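Local coordinates for protein aminopentol aminotransferase (Sphingopyxis macrogoltabida, PDB 6HBV) that transfers the amino group of aminopentol (hydrolysed fumonisin B1) to pyruvate, using pyridoxal 5'-phosphate as cofactor, in fumonisin degradation, at residues F193-R198 and V228-R233. Residues are numbered along the deposited sequence; the frame is centred on the assembly and turned at random.
Sequences FATPFR and VVDDVR. With PLP (pyridoxal-5'-phosphate), chain C; PMP (4'-deoxy-4'-aminopyridoxal-5'-phosphate), chain D.
F193 lies beside V228 on two neighbouring parallel strands, 189-194 and 226-230, of the central sheet of this class-III (fold type I) aminotransferase. V228 CG1 sits over one face of the F193 ring, a CH-pi contact 4.0 Å from the centroid. With chi1 at -173°, CG1 extends opposite the V228 backbone N and reaches the ring. Helix 118-133 packs on both side chains. A194 ties the strands together. A194 N donates a hydrogen bond to V228 O (2.9 Å), and A194 O accepts one from D230 N (2.9 Å). After A194 the ladder stops. T195 points away from 228-233 overall, and T195 CG2 lies 3.9 Å from PLP C2A, the ring methyl. T195 OG1 donates a hydrogen bond to F197 O. P196 packs against D230 and D231: P196 CD lies 3.2 Å from D230 O, and CG rests by D231 OD1, which is hydrogen-bonded to S243 OG. Across from this loop, D230, V232 and R233 meet the cofactor, modelled as both PLP and PMP. V232 lays CG1 against the pyridine ring, 3.3 Å from PLP C4. R233 NE donates a hydrogen bond to O3 of both forms. D230 is the aspartate that faces the pyridine nitrogen, as is usual in fold type I enzymes. H146 and an Asx turn, V232 N to D230 OD1, steady the carboxylate, and D230 OD2 stands 2.6 Å from PLP N1.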
loop_
_atom_site.group_PDB
_atom_site.type_symbol
_atom_site.label_atom_id
_atom_site.label_comp_id
_atom_site.label_asym_id
_atom_site.label_seq_id
_atom_site.Cartn_x
_atom_site.Cartn_y
_atom_site.Cartn_z
ATOM N N PHE A 193 14.424 -8.811 13.427
ATOM C CA PHE A 193 12.982 -8.537 13.469
ATOM C C PHE A 193 12.325 -9.436 14.512
ATOM O O PHE A 193 12.612 -10.643 14.552
ATOM C CB PHE A 193 12.311 -8.857 12.133
ATOM C CG PHE A 193 12.487 -7.786 11.097
ATOM C CD1 PHE A 193 13.734 -7.499 10.589
ATOM C CD2 PHE A 193 11.390 -7.062 10.636
ATOM C CE1 PHE A 193 13.890 -6.507 9.632
ATOM C CE2 PHE A 193 11.558 -6.070 9.678
ATOM C CZ PHE A 193 12.798 -5.791 9.178
ATOM N N ALA A 194 11.458 -8.853 15.341
ATOM C CA ALA A 194 10.657 -9.584 16.308
ATOM C C ALA A 194 9.278 -8.944 16.399
ATOM O O ALA A 194 9.179 -7.723 16.559
ATOM C CB ALA A 194 11.302 -9.596 17.665
ATOM N N THR A 195 8.240 -9.784 16.301
ATOM C CA THR A 195 6.904 -9.416 16.774
ATOM C C THR A 195 6.968 -9.342 18.291
ATOM O O THR A 195 7.743 -10.068 18.942
ATOM C CB THR A 195 5.823 -10.332 16.196
ATOM O OG1 THR A 195 5.976 -11.644 16.733
ATOM C CG2 THR A 195 5.878 -10.330 14.689
ATOM N N PRO A 196 6.169 -8.467 18.920
ATOM C CA PRO A 196 6.253 -8.307 20.375
ATOM C C PRO A 196 5.704 -9.477 21.206
ATOM O O PRO A 196 6.088 -9.581 22.375
ATOM C CB PRO A 196 5.487 -7.014 20.627
ATOM C CG PRO A 196 4.505 -6.917 19.484
ATOM C CD PRO A 196 5.155 -7.584 18.291
ATOM N N PHE A 197 4.834 -10.326 20.619
ATOM C CA PHE A 197 4.524 -11.662 21.137
ATOM C C PHE A 197 4.360 -12.584 19.940
ATOM O O PHE A 197 4.374 -12.124 18.786
ATOM C CB PHE A 197 3.326 -11.666 22.096
ATOM C CG PHE A 197 1.979 -11.187 21.593
ATOM C CD1 PHE A 197 1.656 -9.838 21.600
ATOM C CD2 PHE A 197 1.031 -12.087 21.125
ATOM C CE1 PHE A 197 0.416 -9.394 21.146
ATOM C CE2 PHE A 197 -0.205 -11.649 20.672
ATOM C CZ PHE A 197 -0.512 -10.300 20.681
ATOM N N ARG A 198 4.208 -13.879 20.219
ATOM C CA ARG A 198 3.987 -14.874 19.179
ATOM C C ARG A 198 2.502 -14.841 18.817
ATOM O O ARG A 198 1.614 -15.187 19.632
ATOM C CB ARG A 198 4.434 -16.271 19.625
ATOM C CG ARG A 198 4.284 -17.336 18.547
ATOM C CD ARG A 198 5.286 -17.176 17.440
ATOM N NE ARG A 198 5.227 -18.264 16.483
ATOM C CZ ARG A 198 6.074 -18.407 15.485
ATOM N NH1 ARG A 198 6.914 -17.427 15.204
ATOM N NH2 ARG A 198 6.062 -19.526 14.793
ATOM N N VAL A 228 14.440 -4.395 15.387
ATOM C CA VAL A 228 13.184 -3.980 14.762
ATOM C C VAL A 228 12.028 -4.722 15.428
ATOM O O VAL A 228 11.943 -5.955 15.314
ATOM C CB VAL A 228 13.207 -4.238 13.254
ATOM C CG1 VAL A 228 11.982 -3.645 12.577
ATOM C CG2 VAL A 228 14.504 -3.740 12.598
ATOM N N VAL A 229 11.146 -3.972 16.110
ATOM C CA VAL A 229 9.925 -4.550 16.621
ATOM C C VAL A 229 8.823 -4.314 15.587
ATOM O O VAL A 229 8.535 -3.174 15.201
ATOM C CB VAL A 229 9.544 -4.014 18.004
ATOM C CG1 VAL A 229 8.116 -4.367 18.381
ATOM C CG2 VAL A 229 10.491 -4.527 19.071
ATOM N N ASP A 230 8.208 -5.403 15.141
ATOM C CA ASP A 230 7.107 -5.325 14.188
ATOM C C ASP A 230 5.808 -5.274 14.992
ATOM O O ASP A 230 5.292 -6.311 15.394
ATOM C CB ASP A 230 7.133 -6.481 13.215
ATOM C CG ASP A 230 5.992 -6.455 12.224
ATOM O OD1 ASP A 230 5.132 -5.538 12.347
ATOM O OD2 ASP A 230 5.985 -7.343 11.365
ATOM N N ASP A 231 5.318 -4.053 15.206
ATOM C CA ASP A 231 4.145 -3.761 15.995
ATOM C C ASP A 231 2.916 -3.534 15.096
ATOM O O ASP A 231 1.943 -2.915 15.551
ATOM C CB ASP A 231 4.377 -2.562 16.918
ATOM C CG ASP A 231 4.234 -2.900 18.392
ATOM O OD1 ASP A 231 3.385 -3.778 18.740
ATOM O OD2 ASP A 231 4.977 -2.276 19.199
ATOM N N VAL A 232 2.941 -4.029 13.854
ATOM C CA VAL A 232 1.831 -3.790 12.944
ATOM C C VAL A 232 0.541 -4.397 13.495
ATOM O O VAL A 232 -0.553 -3.790 13.365
ATOM C CB VAL A 232 2.151 -4.262 11.512
ATOM C CG1 VAL A 232 0.926 -4.257 10.638
ATOM C CG2 VAL A 232 3.222 -3.414 10.860
ATOM N N ARG A 233 0.630 -5.581 14.111
ATOM C CA ARG A 233 -0.532 -6.267 14.581
ATOM C C ARG A 233 -0.936 -5.879 16.010
ATOM O O ARG A 233 -2.141 -5.671 16.292
ATOM C CB ARG A 233 -0.356 -7.781 14.499
ATOM C CG ARG A 233 -1.689 -8.509 14.417
ATOM C CD ARG A 233 -1.529 -10.024 14.459
ATOM N NE ARG A 233 -0.838 -10.516 13.277
ATOM C CZ ARG A 233 -0.835 -11.761 12.850
ATOM N NH1 ARG A 233 -1.659 -12.649 13.398
ATOM N NH2 ARG A 233 0.003 -12.104 11.872
HETATM N N1 PLP C . 3.645 -7.558 10.148
HETATM C C2 PLP C . 2.762 -7.958 11.071
HETATM C C2A PLP C . 3.261 -8.477 12.398
HETATM C C3 PLP C . 1.316 -7.895 10.802
HETATM O O3 PLP C . 0.387 -8.287 11.701
HETATM C C4 PLP C . 0.862 -7.383 9.500
HETATM C C4A PLP C . -0.596 -7.307 9.205
HETATM C C5 PLP C . 1.933 -6.972 8.568
HETATM C C6 PLP C . 3.275 -7.081 8.940
HETATM C C5A PLP C . 1.649 -6.426 7.191
HETATM O O4P PLP C . 0.747 -5.308 7.196
HETATM P P PLP C . -0.064 -5.185 5.803
HETATM O O1P PLP C . -1.031 -6.303 5.777
HETATM O O2P PLP C . 0.993 -5.260 4.696
HETATM O O3P PLP C . -0.811 -3.877 5.831
HETATM N N1 PMP D . 3.460 -7.374 10.281
HETATM C C2 PMP D . 2.526 -7.988 11.027
HETATM C C2A PMP D . 2.848 -8.365 12.457
HETATM C C3 PMP D . 1.206 -8.292 10.468
HETATM O O3 PMP D . 0.249 -8.905 11.186
HETATM C C4 PMP D . 0.934 -7.906 9.069
HETATM C C4A PMP D . -0.399 -8.187 8.427
HETATM N N4A PMP D . -1.065 -9.347 8.989
HETATM C C5 PMP D . 2.028 -7.238 8.338
HETATM C C6 PMP D . 3.249 -7.002 8.986
HETATM C C5A PMP D . 1.831 -6.809 6.890
HETATM O O4P PMP D . 0.880 -5.731 6.820
HETATM P P PMP D . 0.008 -5.530 5.491
HETATM O O1P PMP D . -0.857 -4.352 5.878
HETATM O O2P PMP D . 0.951 -5.321 4.303
HETATM O O3P PMP D . -0.784 -6.758 5.327
#